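Local coordinates for protein polyketide synthase type I (Bacillus amyloliquefaciens, PDB 5KKU) that probably dehydrates carrier-bound polyketide intermediates, being the N-terminal dehydratase domain of a large synthase of the difficidin assembly line, at residues Arg31-Pro34 with Gly35-Ile39; Ile39-Leu42 with Tyr43-Ala46; Leu45-Tyr49 with Leu50-Pro54; Phe80-Arg84 with Asp85-Val89. All coordinates share one frame; numbering follows the deposited sequence.

Contact 1: residues Arg31-Pro34 with Gly35-Ile39; sequences RVLP and GVTLI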
ATOM      1  N   ARG A  31      -0.813  16.813  -1.594  1.00 22.23           N
ATOM      2  CA  ARG A  31       0.139  15.750  -1.295  1.00 18.81           C
ATOM      3  C   ARG A  31      -0.309  14.933  -0.087  1.00 27.09           C
ATOM      4  O   ARG A  31      -0.479  15.469   1.008  1.00 24.33           O
ATOM      5  CB  ARG A  31       1.532  16.332  -1.047  1.00 21.30           C
ATOM      6  CG  ARG A  31       2.102  17.100  -2.229  1.00 19.65           C
ATOM      7  CD  ARG A  31       3.532  17.543  -1.962  1.00 26.28           C
ATOM      8  NE  ARG A  31       3.983  18.544  -2.924  1.00 23.27           N
ATOM      9  CZ  ARG A  31       5.250  18.911  -3.082  1.00 22.61           C
ATOM     10  NH1 ARG A  31       6.200  18.359  -2.337  1.00 24.33           N
ATOM     11  NH2 ARG A  31       5.570  19.830  -3.982  1.00 24.02           N
ATOM     12  N   VAL A  32      -0.498  13.634  -0.294  1.00 28.15           N
ATOM     13  CA  VAL A  32      -0.926  12.741   0.777  1.00 22.18           C
ATOM     14  C   VAL A  32       0.009  11.543   0.900  1.00 24.44           C
ATOM     15  O   VAL A  32       0.848  11.306   0.030  1.00 25.97           O
ATOM     16  CB  VAL A  32      -2.363  12.238   0.550  1.00 26.14           C
ATOM     17  CG1 VAL A  32      -2.801  11.348   1.704  1.00 22.37           C
ATOM     18  CG2 VAL A  32      -3.316  13.412   0.382  1.00 26.49           C
ATOM     19  N   LEU A  33      -0.141  10.790   1.984  1.00 25.17           N
ATOM     20  CA  LEU A  33       0.689   9.616   2.223  1.00 30.43           C
ATOM     21  C   LEU A  33      -0.099   8.329   2.006  1.00 28.05           C
ATOM     22  O   LEU A  33      -1.053   8.048   2.738  1.00 25.48           O
ATOM     23  CB  LEU A  33       1.267   9.647   3.639  1.00 17.41           C
ATOM     24  CG  LEU A  33       2.281   8.552   3.981  1.00 22.41           C
ATOM     25  CD1 LEU A  33       3.327   8.427   2.885  1.00 24.51           C
ATOM     26  CD2 LEU A  33       2.937   8.828   5.326  1.00 29.76           C
ATOM     27  N   PRO A  34       0.329   7.528   0.955  1.00 23.11           N
ATOM     28  CA  PRO A  34      -0.457   6.294   0.779  1.00 22.07           C
ATOM     29  C   PRO A  34      -0.536   5.481   2.067  1.00 21.94           C
ATOM     30  O   PRO A  34       0.465   5.347   2.772  1.00 20.60           O
ATOM     31  CB  PRO A  34       0.322   5.516  -0.284  1.00 21.74           C
ATOM     32  CG  PRO A  34       0.914   6.566  -1.140  1.00 21.91           C
ATOM     33  CD  PRO A  34       1.413   7.550  -0.129  1.00 22.79           C
ATOM     34  N   GLY A  35      -1.716   4.947   2.364  1.00 12.89           N
ATOM     35  CA  GLY A  35      -1.912   4.153   3.563  1.00 23.25           C
ATOM     36  C   GLY A  35      -1.009   2.937   3.610  1.00 23.07           C
ATOM     37  O   GLY A  35      -0.548   2.535   4.678  1.00 20.47           O
ATOM     38  N   VAL A  36      -0.755   2.349   2.445  1.00 20.67           N
ATOM     39  CA  VAL A  36       0.088   1.185   2.352  1.00 17.72           C
ATOM     40  C   VAL A  36       1.559   1.477   2.557  1.00 21.42           C
ATOM     41  O   VAL A  36       2.290   0.632   2.890  1.00 26.95           O
ATOM     42  CB  VAL A  36      -0.114   0.392   1.046  1.00 22.15           C
ATOM     43  CG1 VAL A  36      -1.423  -0.312   1.044  1.00 19.59           C
ATOM     44  CG2 VAL A  36       0.081   1.228  -0.197  1.00 17.14           C
ATOM     45  N   THR A  37       1.977   2.673   2.311  1.00 20.51           N
ATOM     46  CA  THR A  37       3.285   3.126   2.659  1.00 21.58           C
ATOM     47  C   THR A  37       3.684   2.759   4.099  1.00 27.46           C
ATOM     48  O   THR A  37       4.806   2.444   4.360  1.00 30.44           O
ATOM     49  CB  THR A  37       3.350   4.666   2.493  1.00 21.77           C
ATOM     50  OG1 THR A  37       3.213   5.006   1.133  1.00 32.68           O
ATOM     51  CG2 THR A  37       4.598   5.219   2.984  1.00 27.87           C
ATOM     52  N   LEU A  38       2.741   2.832   5.026  1.00 28.47           N
ATOM     53  CA  LEU A  38       2.963   2.538   6.426  1.00 24.29           C
ATOM     54  C   LEU A  38       3.332   1.106   6.700  1.00 26.55           C
ATOM     55  O   LEU A  38       3.946   0.807   7.680  1.00 25.47           O
ATOM     56  CB  LEU A  38       1.793   2.976   7.275  1.00 18.97           C
ATOM     57  CG  LEU A  38       1.340   4.416   7.085  1.00 23.84           C
ATOM     58  CD1 LEU A  38       0.023   4.598   7.727  1.00 23.84           C
ATOM     59  CD2 LEU A  38       2.305   5.447   7.589  1.00 19.79           C
ATOM     60  N   ILE A  39       2.979   0.216   5.802  1.00 23.02           N
ATOM     61  CA  ILE A  39       3.388  -1.163   5.897  1.00 28.21           C
ATOM     62  C   ILE A  39       4.925  -1.267   5.896  1.00 24.66           C
ATOM     63  O   ILE A  39       5.493  -1.985   6.679  1.00 26.15           O
ATOM     64  CB  ILE A  39       2.756  -2.049   4.789  1.00 23.53           C
ATOM     65  CG1 ILE A  39       1.293  -2.310   5.065  1.00 22.62           C
ATOM     66  CG2 ILE A  39       3.469  -3.367   4.644  1.00 22.49           C
ATOM     67  CD1 ILE A  39       0.495  -2.863   3.935  1.00 20.21           C
TER
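The P34 ring lies across the hydroxyl-bearing side of T37, with P34 CB 3.3 Å from T37 OG1 and the other ring carbons CG and CD scarcely farther from it. The torsion of T37 divides its two branches between neighbours. With OG1 set beside the backbone N (chi1 -66°) against the proline, the methyl CG2 is left to meet L33. That pair is tight, L33 CD1 standing 3.5 Å from T37 CG2, and the two side chains cross at about a right angle. The second branch of L33 goes to L38, with L33 CD2 4.1 Å from L38 CD2, while P34 CB is 4.3 Å from V36 CG2. The backbone adds one weak bond from T37 N to P34 O at 3.1 Å, bent to 127° at the hydrogen, as the chain turns through G35 and V36 into the helix. Farther out, I21 of helix 20-23 touches both L33 and P34, V66 packs on L33, and helix 194-200 supplies L197 against V36 and D198 against P34. The P34 side chain lies about 4 Å from those of H25 and D198, the predicted proton acceptor and donor. P34 stands nine residues after H25, as the proline does in the family's HxxxGxxxxP signature, although its glycine is not kept here. The turn leads from a short strand beside the predicted catalytic pair into the central helix, as in other double-hotdog dehydratases.

Contact 2: residues Ile39-Leu42 with Tyr43-Ala46; sequences IDML and YRLA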
ATOM      1  N   ILE A  39       2.979   0.216   5.802  1.00 23.02           N
ATOM      2  CA  ILE A  39       3.388  -1.163   5.897  1.00 28.21           C
ATOM      3  C   ILE A  39       4.925  -1.267   5.896  1.00 24.66           C
ATOM      4  O   ILE A  39       5.493  -1.985   6.679  1.00 26.15           O
ATOM      5  CB  ILE A  39       2.756  -2.049   4.789  1.00 23.53           C
ATOM      6  CG1 ILE A  39       1.293  -2.310   5.065  1.00 22.62           C
ATOM      7  CG2 ILE A  39       3.469  -3.367   4.644  1.00 22.49           C
ATOM      8  CD1 ILE A  39       0.495  -2.863   3.935  1.00 20.21           C
ATOM      9  N   ASP A  40       5.576  -0.499   5.026  1.00 24.33           N
ATOM     10  CA  ASP A  40       7.036  -0.437   4.979  1.00 24.77           C
ATOM     11  C   ASP A  40       7.588   0.115   6.264  1.00 26.42           C
ATOM     12  O   ASP A  40       8.558  -0.330   6.763  1.00 33.76           O
ATOM     13  CB  ASP A  40       7.528   0.405   3.817  1.00 23.44           C
ATOM     14  CG  ASP A  40       9.007   0.705   3.876  1.00 26.28           C
ATOM     15  OD1 ASP A  40       9.843  -0.097   3.569  1.00 23.52           O
ATOM     16  OD2 ASP A  40       9.324   1.782   4.279  1.00 29.71           O
ATOM     17  N   MET A  41       6.981   1.148   6.792  1.00 26.14           N
ATOM     18  CA  MET A  41       7.459   1.764   8.014  1.00 24.79           C
ATOM     19  C   MET A  41       7.501   0.772   9.149  1.00 25.83           C
ATOM     20  O   MET A  41       8.445   0.747   9.851  1.00 27.32           O
ATOM     21  CB  MET A  41       6.638   3.018   8.334  1.00 21.34           C
ATOM     22  CG  MET A  41       6.735   3.688   9.682  1.00 18.66           C
ATOM     23  SD  MET A  41       5.879   5.256   9.785  1.00 26.02           S
ATOM     24  CE  MET A  41       6.576   6.011   8.400  1.00 20.22           C
ATOM     25  N   LEU A  42       6.453  -0.008   9.302  1.00 23.66           N
ATOM     26  CA  LEU A  42       6.366  -0.992  10.350  1.00 28.45           C
ATOM     27  C   LEU A  42       7.445  -2.045  10.248  1.00 26.62           C
ATOM     28  O   LEU A  42       8.016  -2.404  11.205  1.00 28.01           O
ATOM     29  CB  LEU A  42       5.007  -1.642  10.393  1.00 23.70           C
ATOM     30  CG  LEU A  42       4.056  -1.011  11.371  1.00 28.13           C
ATOM     31  CD1 LEU A  42       3.556   0.301  10.863  1.00 26.72           C
ATOM     32  CD2 LEU A  42       2.920  -1.940  11.660  1.00 30.54           C
ATOM     33  N   TYR A  43       7.710  -2.491   9.043  1.00 29.33           N
ATOM     34  CA  TYR A  43       8.744  -3.448   8.798  1.00 27.66           C
ATOM     35  C   TYR A  43      10.136  -2.890   9.076  1.00 29.37           C
ATOM     36  O   TYR A  43      10.938  -3.595   9.563  1.00 29.88           O
ATOM     37  CB  TYR A  43       8.652  -3.998   7.380  1.00 27.20           C
ATOM     38  CG  TYR A  43       7.801  -5.226   7.251  1.00 28.48           C
ATOM     39  CD1 TYR A  43       8.288  -6.459   7.555  1.00 22.70           C
ATOM     40  CD2 TYR A  43       6.491  -5.139   6.853  1.00 30.66           C
ATOM     41  CE1 TYR A  43       7.506  -7.563   7.439  1.00 24.47           C
ATOM     42  CE2 TYR A  43       5.711  -6.241   6.730  1.00 24.30           C
ATOM     43  CZ  TYR A  43       6.244  -7.444   7.007  1.00 26.58           C
ATOM     44  OH  TYR A  43       5.486  -8.520   6.920  1.00 32.29           O
ATOM     45  N   ARG A  44      10.389  -1.625   8.775  1.00 24.44           N
ATOM     46  CA  ARG A  44      11.663  -1.041   9.071  1.00 27.23           C
ATOM     47  C   ARG A  44      11.868  -0.915  10.567  1.00 30.64           C
ATOM     48  O   ARG A  44      12.920  -1.179  11.045  1.00 31.96           O
ATOM     49  CB  ARG A  44      11.857   0.324   8.442  1.00 24.79           C
ATOM     50  CG  ARG A  44      11.783   0.404   6.950  1.00 30.51           C
ATOM     51  CD  ARG A  44      12.135   1.784   6.441  1.00 28.49           C
ATOM     52  NE  ARG A  44      11.738   2.850   7.344  1.00 26.31           N
ATOM     53  CZ  ARG A  44      10.726   3.636   7.129  1.00 30.57           C
ATOM     54  NH1 ARG A  44      10.024   3.469   6.058  1.00 33.91           N
ATOM     55  NH2 ARG A  44      10.399   4.559   7.966  1.00 26.19           N
ATOM     56  N   LEU A  45      10.842  -0.470  11.276  1.00 31.01           N
ATOM     57  CA  LEU A  45      10.877  -0.257  12.709  1.00 30.23           C
ATOM     58  C   LEU A  45      10.878  -1.542  13.499  1.00 35.49           C
ATOM     59  O   LEU A  45      11.539  -1.618  14.475  1.00 38.65           O
ATOM     60  CB  LEU A  45       9.714   0.605  13.171  1.00 20.88           C
ATOM     61  CG  LEU A  45       9.762   2.068  12.791  1.00 26.92           C
ATOM     62  CD1 LEU A  45       8.608   2.808  13.355  1.00 23.53           C
ATOM     63  CD2 LEU A  45      11.036   2.721  13.225  1.00 31.86           C
ATOM     64  N   ALA A  46      10.099  -2.521  13.095  1.00 30.68           N
ATOM     65  CA  ALA A  46      10.082  -3.781  13.776  1.00 31.34           C
ATOM     66  C   ALA A  46      11.493  -4.291  13.899  1.00 40.52           C
ATOM     67  O   ALA A  46      11.898  -4.717  14.918  1.00 43.78           O
ATOM     68  CB  ALA A  46       9.248  -4.783  13.026  1.00 29.02           C
TER
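R44 lays one face of its guanidinium over M41, with NH1 3.6 Å from M41 CA and the overlap displaced toward the rim of the group. A bend at chi3 (-33°) folds the arginine back along the helix and presents NH1 to D40, so that D40 OD2 sits at the guanidinium edge, near its plane. This salt bridge, modelled at 2.5 Å from R44 NH1 to D40 OD2, carries a bent hydrogen bond (133° at the hydrogen); the carboxylate and guanidinium planes are turned 49° apart. The other carboxylate oxygen, OD1, is gripped by the backbone N of A192, which probably helps fix the rotation of the acid. These pairs lie along the helix of a hotdog fold, the buried sausage round which the antiparallel sheet wraps, and the familiar i to i+4 ladder runs beneath them, for example A46 N to L42 O at 2.8 Å. On another side of the helix I39 and Y43 lie side by side and point the same way, I39 CG2 being 4.1 Å from Y43 CD2. The ring edge of Y43 also meets the backbone, with CD2 3.3 Å from I39 O, and its hydroxyl reaches beyond the helix to I55 O and M229 N. Farther along, M41 CG stands 4.2 Å from L45 CD1, and both side chains press on V78 of strand 73-83 and Q13 of strand 9-15.

Contact 3: residues Leu45-Tyr49 with Leu50-Pro54; sequences LAAGY and LGERP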
ATOM      1  N   LEU A  45      10.842  -0.470  11.276  1.00 31.01           N
ATOM      2  CA  LEU A  45      10.877  -0.257  12.709  1.00 30.23           C
ATOM      3  C   LEU A  45      10.878  -1.542  13.499  1.00 35.49           C
ATOM      4  O   LEU A  45      11.539  -1.618  14.475  1.00 38.65           O
ATOM      5  CB  LEU A  45       9.714   0.605  13.171  1.00 20.88           C
ATOM      6  CG  LEU A  45       9.762   2.068  12.791  1.00 26.92           C
ATOM      7  CD1 LEU A  45       8.608   2.808  13.355  1.00 23.53           C
ATOM      8  CD2 LEU A  45      11.036   2.721  13.225  1.00 31.86           C
ATOM      9  N   ALA A  46      10.099  -2.521  13.095  1.00 30.68           N
ATOM     10  CA  ALA A  46      10.082  -3.781  13.776  1.00 31.34           C
ATOM     11  C   ALA A  46      11.493  -4.291  13.899  1.00 40.52           C
ATOM     12  O   ALA A  46      11.898  -4.717  14.918  1.00 43.78           O
ATOM     13  CB  ALA A  46       9.248  -4.783  13.026  1.00 29.02           C
ATOM     14  N   ALA A  47      12.194  -4.285  12.787  1.00 38.18           N
ATOM     15  CA  ALA A  47      13.512  -4.841  12.693  1.00 45.46           C
ATOM     16  C   ALA A  47      14.360  -4.317  13.816  1.00 42.68           C
ATOM     17  O   ALA A  47      15.362  -4.863  14.116  1.00 47.00           O
ATOM     18  CB  ALA A  47      14.134  -4.515  11.341  1.00 36.85           C
ATOM     19  N   GLY A  48      13.925  -3.243  14.430  1.00 44.36           N
ATOM     20  CA  GLY A  48      14.674  -2.620  15.478  1.00 45.04           C
ATOM     21  C   GLY A  48      14.180  -2.880  16.868  1.00 48.04           C
ATOM     22  O   GLY A  48      14.924  -2.760  17.791  1.00 54.09           O
ATOM     23  N   TYR A  49      12.922  -3.236  17.009  1.00 46.94           N
ATOM     24  CA  TYR A  49      12.286  -3.244  18.297  1.00 46.69           C
ATOM     25  C   TYR A  49      12.123  -4.649  18.764  1.00 50.99           C
ATOM     26  O   TYR A  49      12.117  -4.888  19.942  1.00 52.82           O
ATOM     27  CB  TYR A  49      10.938  -2.554  18.218  1.00 44.40           C
ATOM     28  CG  TYR A  49       9.984  -2.857  19.326  1.00 46.16           C
ATOM     29  CD1 TYR A  49      10.172  -2.351  20.565  1.00 46.09           C
ATOM     30  CD2 TYR A  49       8.897  -3.652  19.124  1.00 48.99           C
ATOM     31  CE1 TYR A  49       9.298  -2.625  21.579  1.00 43.85           C
ATOM     32  CE2 TYR A  49       8.034  -3.933  20.135  1.00 42.12           C
ATOM     33  CZ  TYR A  49       8.244  -3.400  21.362  1.00 45.11           C
ATOM     34  OH  TYR A  49       7.398  -3.670  22.377  1.00 44.21           O
ATOM     35  N   LEU A  50      12.073  -5.577  17.824  1.00 50.36           N
ATOM     36  CA  LEU A  50      11.892  -6.978  18.140  1.00 50.95           C
ATOM     37  C   LEU A  50      13.187  -7.710  18.136  1.00 53.24           C
ATOM     38  O   LEU A  50      13.451  -8.498  19.012  1.00 54.30           O
ATOM     39  CB  LEU A  50      11.025  -7.635  17.101  1.00 50.15           C
ATOM     40  CG  LEU A  50       9.569  -7.297  17.072  1.00 48.85           C
ATOM     41  CD1 LEU A  50       8.894  -8.377  16.267  1.00 40.24           C
ATOM     42  CD2 LEU A  50       9.013  -7.231  18.475  1.00 41.20           C
ATOM     43  N   GLY A  51      13.986  -7.433  17.128  1.00 48.36           N
ATOM     44  CA  GLY A  51      15.180  -8.149  16.815  1.00 38.77           C
ATOM     45  C   GLY A  51      14.896  -8.127  15.369  1.00 54.27           C
ATOM     46  O   GLY A  51      13.903  -7.554  15.017  1.00 55.46           O
ATOM     47  N   GLU A  52      15.713  -8.733  14.529  1.00 56.29           N
ATOM     48  CA  GLU A  52      15.333  -8.863  13.146  1.00 48.80           C
ATOM     49  C   GLU A  52      14.804 -10.266  13.353  1.00 53.69           C
ATOM     50  O   GLU A  52      15.527 -11.184  13.603  1.00 63.02           O
ATOM     51  CB  GLU A  52      16.473  -8.518  12.180  1.00 52.12           C
ATOM     52  CG  GLU A  52      15.986  -7.777  10.933  1.00 54.51           C
ATOM     53  CD  GLU A  52      17.036  -6.886  10.316  1.00 60.56           C
ATOM     54  OE1 GLU A  52      18.216  -7.125  10.595  1.00 54.47           O
ATOM     55  OE2 GLU A  52      16.691  -5.952   9.556  1.00 55.34           O
ATOM     56  N   ARG A  53      13.506 -10.423  13.237  1.00 55.19           N
ATOM     57  CA  ARG A  53      12.889 -11.720  13.383  1.00 51.72           C
ATOM     58  C   ARG A  53      11.859 -11.463  12.320  1.00 51.97           C
ATOM     59  O   ARG A  53      11.318 -10.387  12.308  1.00 53.98           O
ATOM     60  CB  ARG A  53      12.252 -12.092  14.687  1.00 42.57           C
ATOM     61  CG  ARG A  53      13.282 -12.460  15.696  1.00 48.51           C
ATOM     62  CD  ARG A  53      12.729 -12.881  17.029  1.00 52.08           C
ATOM     63  NE  ARG A  53      12.865 -11.746  17.911  1.00 59.64           N
ATOM     64  CZ  ARG A  53      12.230 -11.596  19.058  1.00 59.37           C
ATOM     65  NH1 ARG A  53      11.426 -12.529  19.509  1.00 50.33           N
ATOM     66  NH2 ARG A  53      12.403 -10.492  19.731  1.00 56.55           N
ATOM     67  N   PRO A  54      11.596 -12.385  11.405  1.00 41.24           N
ATOM     68  CA  PRO A  54      10.602 -12.009  10.398  1.00 45.89           C
ATOM     69  C   PRO A  54       9.207 -11.848  10.973  1.00 36.69           C
ATOM     70  O   PRO A  54       8.871 -12.646  11.762  1.00 42.17           O
ATOM     71  CB  PRO A  54      10.669 -13.161   9.405  1.00 43.23           C
ATOM     72  CG  PRO A  54      10.984 -14.314  10.214  1.00 39.75           C
ATOM     73  CD  PRO A  54      12.092 -13.784  11.000  1.00 38.58           C
TER
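L50 CD2 approaches the Y49 ring obliquely, lying 3.6 Å from Y49 CD2 and 3.8 Å from Y49 CE2. Beyond this pair the same ring meets that of F80, their planes at about 35°, and its hydroxyl bonds to the backbone N of Q7. The second flat group is the E52 carboxylate, whose OE2 comes to 3.4 Å from A47 CB while E52 CG also rests against that methyl; its charge is answered by K191, which packs on A47 as well. Y49 reaches its neighbours because CG stands opposite the backbone N (chi1 161°), whereas L50 sets CD2 against Y49, and its side chain also packs on I55 and on L114 and L116 of strand 107-116. At the backbone, A46 O takes two donors, Y49 N at 2.8 Å and L50 N at 3.0 Å. G51 then leaves helical geometry with a positive phi and starts the loop toward strand 55-62. Its carbonyl returns over the last turn, where G51 O lies 3.2 Å from A47 O, two acceptors facing each other and probably unfavourable; a C-H...O contact of 3.6 Å from A47 CA to G51 O is at most a modest offset. The chemistry implies a helix end held both by two N-H donors on A46 O and by burial of L50, while the exposed E52 probably steadies the departing loop through its ion pair with K191.

Contact 4: residues Phe80-Arg84 with Asp85-Val89; sequences FTPAR and DSWKV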
ATOM      1  N   PHE A  80       4.403   0.548  19.603  1.00 29.61           N
ATOM      2  CA  PHE A  80       4.261  -0.882  19.803  1.00 33.09           C
ATOM      3  C   PHE A  80       3.740  -1.188  21.198  1.00 36.20           C
ATOM      4  O   PHE A  80       4.331  -0.795  22.161  1.00 38.09           O
ATOM      5  CB  PHE A  80       5.574  -1.573  19.571  1.00 31.67           C
ATOM      6  CG  PHE A  80       6.022  -1.566  18.146  1.00 37.31           C
ATOM      7  CD1 PHE A  80       6.613  -0.455  17.588  1.00 38.07           C
ATOM      8  CD2 PHE A  80       5.876  -2.666  17.368  1.00 34.61           C
ATOM      9  CE1 PHE A  80       7.000  -0.445  16.272  1.00 33.05           C
ATOM     10  CE2 PHE A  80       6.277  -2.656  16.066  1.00 32.57           C
ATOM     11  CZ  PHE A  80       6.838  -1.545  15.519  1.00 30.65           C
ATOM     12  N   THR A  81       2.641  -1.889  21.321  1.00 33.43           N
ATOM     13  CA  THR A  81       2.106  -2.221  22.608  1.00 32.21           C
ATOM     14  C   THR A  81       1.985  -3.719  22.703  1.00 42.87           C
ATOM     15  O   THR A  81       1.373  -4.320  21.879  1.00 43.90           O
ATOM     16  CB  THR A  81       0.715  -1.618  22.767  1.00 35.52           C
ATOM     17  OG1 THR A  81       0.803  -0.203  22.840  1.00 35.61           O
ATOM     18  CG2 THR A  81      -0.012  -2.148  23.989  1.00 34.53           C
ATOM     19  N   PRO A  82       2.542  -4.310  23.743  1.00 46.53           N
ATOM     20  CA  PRO A  82       2.440  -5.737  23.959  1.00 40.12           C
ATOM     21  C   PRO A  82       1.016  -6.247  24.090  1.00 35.04           C
ATOM     22  O   PRO A  82       0.142  -5.631  24.620  1.00 27.26           O
ATOM     23  CB  PRO A  82       3.156  -5.911  25.272  1.00 41.37           C
ATOM     24  CG  PRO A  82       4.199  -4.913  25.243  1.00 40.82           C
ATOM     25  CD  PRO A  82       3.550  -3.728  24.630  1.00 46.04           C
ATOM     26  N   ALA A  83       0.831  -7.441  23.574  1.00 34.93           N
ATOM     27  CA  ALA A  83      -0.448  -8.070  23.574  1.00 39.26           C
ATOM     28  C   ALA A  83      -0.379  -9.571  23.512  1.00 37.15           C
ATOM     29  O   ALA A  83       0.635 -10.150  23.730  1.00 32.83           O
ATOM     30  CB  ALA A  83      -1.298  -7.532  22.450  1.00 33.26           C
ATOM     31  N   ARG A  84      -1.513 -10.158  23.211  1.00 35.51           N
ATOM     32  CA  ARG A  84      -1.697 -11.587  23.166  1.00 42.82           C
ATOM     33  C   ARG A  84      -0.910 -12.377  22.064  1.00 45.38           C
ATOM     34  O   ARG A  84      -1.351 -12.531  20.960  1.00 43.48           O
ATOM     35  CB  ARG A  84      -3.195 -11.835  23.232  1.00 35.96           C
ATOM     36  CG  ARG A  84      -3.729 -13.104  22.685  1.00 40.75           C
ATOM     37  CD  ARG A  84      -4.609 -13.798  23.657  1.00 35.31           C
ATOM     38  NE  ARG A  84      -3.806 -14.894  24.044  1.00 47.36           N
ATOM     39  CZ  ARG A  84      -3.929 -16.107  23.557  1.00 57.06           C
ATOM     40  NH1 ARG A  84      -4.896 -16.398  22.712  1.00 45.67           N
ATOM     41  NH2 ARG A  84      -3.092 -17.028  23.930  1.00 56.25           N
ATOM     42  N   ASP A  85       0.275 -12.855  22.411  1.00 38.17           N
ATOM     43  CA  ASP A  85       1.112 -13.573  21.481  1.00 42.17           C
ATOM     44  C   ASP A  85       1.307 -12.697  20.248  1.00 45.55           C
ATOM     45  O   ASP A  85       1.261 -13.156  19.136  1.00 38.86           O
ATOM     46  CB  ASP A  85       0.459 -14.882  21.057  1.00 44.14           C
ATOM     47  CG  ASP A  85       0.340 -15.889  22.177  1.00 47.53           C
ATOM     48  OD1 ASP A  85       1.324 -16.211  22.835  1.00 47.42           O
ATOM     49  OD2 ASP A  85      -0.751 -16.400  22.377  1.00 49.93           O
ATOM     50  N   SER A  86       1.540 -11.425  20.466  1.00 41.67           N
ATOM     51  CA  SER A  86       1.581 -10.453  19.380  1.00 40.71           C
ATOM     52  C   SER A  86       1.920  -9.079  19.891  1.00 41.16           C
ATOM     53  O   SER A  86       2.202  -8.924  21.032  1.00 42.43           O
ATOM     54  CB  SER A  86       0.224 -10.406  18.702  1.00 38.65           C
ATOM     55  OG  SER A  86      -0.751  -9.885  19.536  1.00 39.29           O
ATOM     56  N   TRP A  87       1.854  -8.092  19.025  1.00 38.97           N
ATOM     57  CA  TRP A  87       1.921  -6.706  19.437  1.00 36.77           C
ATOM     58  C   TRP A  87       0.902  -5.853  18.740  1.00 35.78           C
ATOM     59  O   TRP A  87       0.721  -5.974  17.580  1.00 35.83           O
ATOM     60  CB  TRP A  87       3.300  -6.155  19.156  1.00 37.08           C
ATOM     61  CG  TRP A  87       4.268  -6.719  20.022  1.00 43.54           C
ATOM     62  CD1 TRP A  87       4.613  -6.272  21.206  1.00 40.45           C
ATOM     63  CD2 TRP A  87       5.016  -7.885  19.788  1.00 40.65           C
ATOM     64  NE1 TRP A  87       5.534  -7.062  21.748  1.00 48.20           N
ATOM     65  CE2 TRP A  87       5.790  -8.091  20.895  1.00 43.84           C
ATOM     66  CE3 TRP A  87       5.057  -8.803  18.764  1.00 38.27           C
ATOM     67  CZ2 TRP A  87       6.645  -9.150  21.006  1.00 45.83           C
ATOM     68  CZ3 TRP A  87       5.879  -9.831  18.861  1.00 48.63           C
ATOM     69  CH2 TRP A  87       6.681 -10.017  19.977  1.00 47.93           C
ATOM     70  N   LYS A  88       0.266  -4.951  19.443  1.00 35.27           N
ATOM     71  CA  LYS A  88      -0.556  -4.005  18.776  1.00 33.36           C
ATOM     72  C   LYS A  88       0.263  -2.829  18.328  1.00 37.20           C
ATOM     73  O   LYS A  88       1.112  -2.361  19.008  1.00 33.89           O
ATOM     74  CB  LYS A  88      -1.709  -3.564  19.632  1.00 37.47           C
ATOM     75  CG  LYS A  88      -2.698  -2.653  18.942  1.00 38.81           C
ATOM     76  CD  LYS A  88      -3.522  -1.959  19.994  1.00 42.88           C
ATOM     77  CE  LYS A  88      -4.421  -0.867  19.454  1.00 41.53           C
ATOM     78  NZ  LYS A  88      -5.514  -1.419  18.638  1.00 37.60           N
ATOM     79  N   VAL A  89       0.002  -2.370  17.124  1.00 36.01           N
ATOM     80  CA  VAL A  89       0.690  -1.235  16.597  1.00 32.14           C
ATOM     81  C   VAL A  89      -0.251  -0.134  16.158  1.00 32.88           C
ATOM     82  O   VAL A  89      -1.197  -0.353  15.471  1.00 33.85           O
ATOM     83  CB  VAL A  89       1.610  -1.616  15.448  1.00 34.18           C
ATOM     84  CG1 VAL A  89       2.280  -0.398  14.869  1.00 24.12           C
ATOM     85  CG2 VAL A  89       2.641  -2.597  15.908  1.00 28.37           C
TER
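F80 and V89 lie side by side and point the same way, from a non-hydrogen-bonded pair of facing strands; V89 CG2 approaches the ring obliquely, 3.5 Å from F80 CD2. At the next non-hydrogen-bonded pair, W87 meets P82 obliquely on the same face of the sheet, with W87 CD1 3.5 Å from P82 CA and 4.3 Å from P82 CG. Between these pairs T81 and K88 turn to the other face and lock the register with two backbone bonds, T81 N to K88 O at 2.8 Å and K88 N to T81 O at 2.7 Å. At the exposed tip R84 and D85 run alongside each other. D85 OD2 lies over a face of the R84 guanidinium, 2.9 Å from NH2, with the two planes 64° apart; the attraction is therefore one of charge alone. S86, with chi1 67°, places OG for a weak bond of 3.1 Å to R84 O within the turn. F80 (on L114) and S86 (on Q113 and Y115) pack on strand 107-116, and W87 packs on L50. A type II turn from A83 to S86 joining two antiparallel strands is a tight beta hairpin, here at one end of the N-terminal hotdog sheet.

Overall arrangement
From the N terminus, contact 1 turns strand 30-33 into helix 37-49 beside the predicted catalytic pair. Contact 2 takes over at I39 and runs along that helix, and contact 3, sharing L45 and A46 with it, ends the helix and leads to strand 55-62. Contact 4, separate in sequence, closes the hairpin of strands 73-83 and 86-97. Contacts 1 to 3 overlap end to end, and none nests within another. In space the hairpin returns to the helix: L42 CD2 packs on V89 CG1 at 3.6 Å, joining contacts 2 and 4, while L50 touches W87 between contacts 3 and 4. Contact 1, centred about 22 Å from the centre of contact 4, touches neither contact 3 nor contact 4.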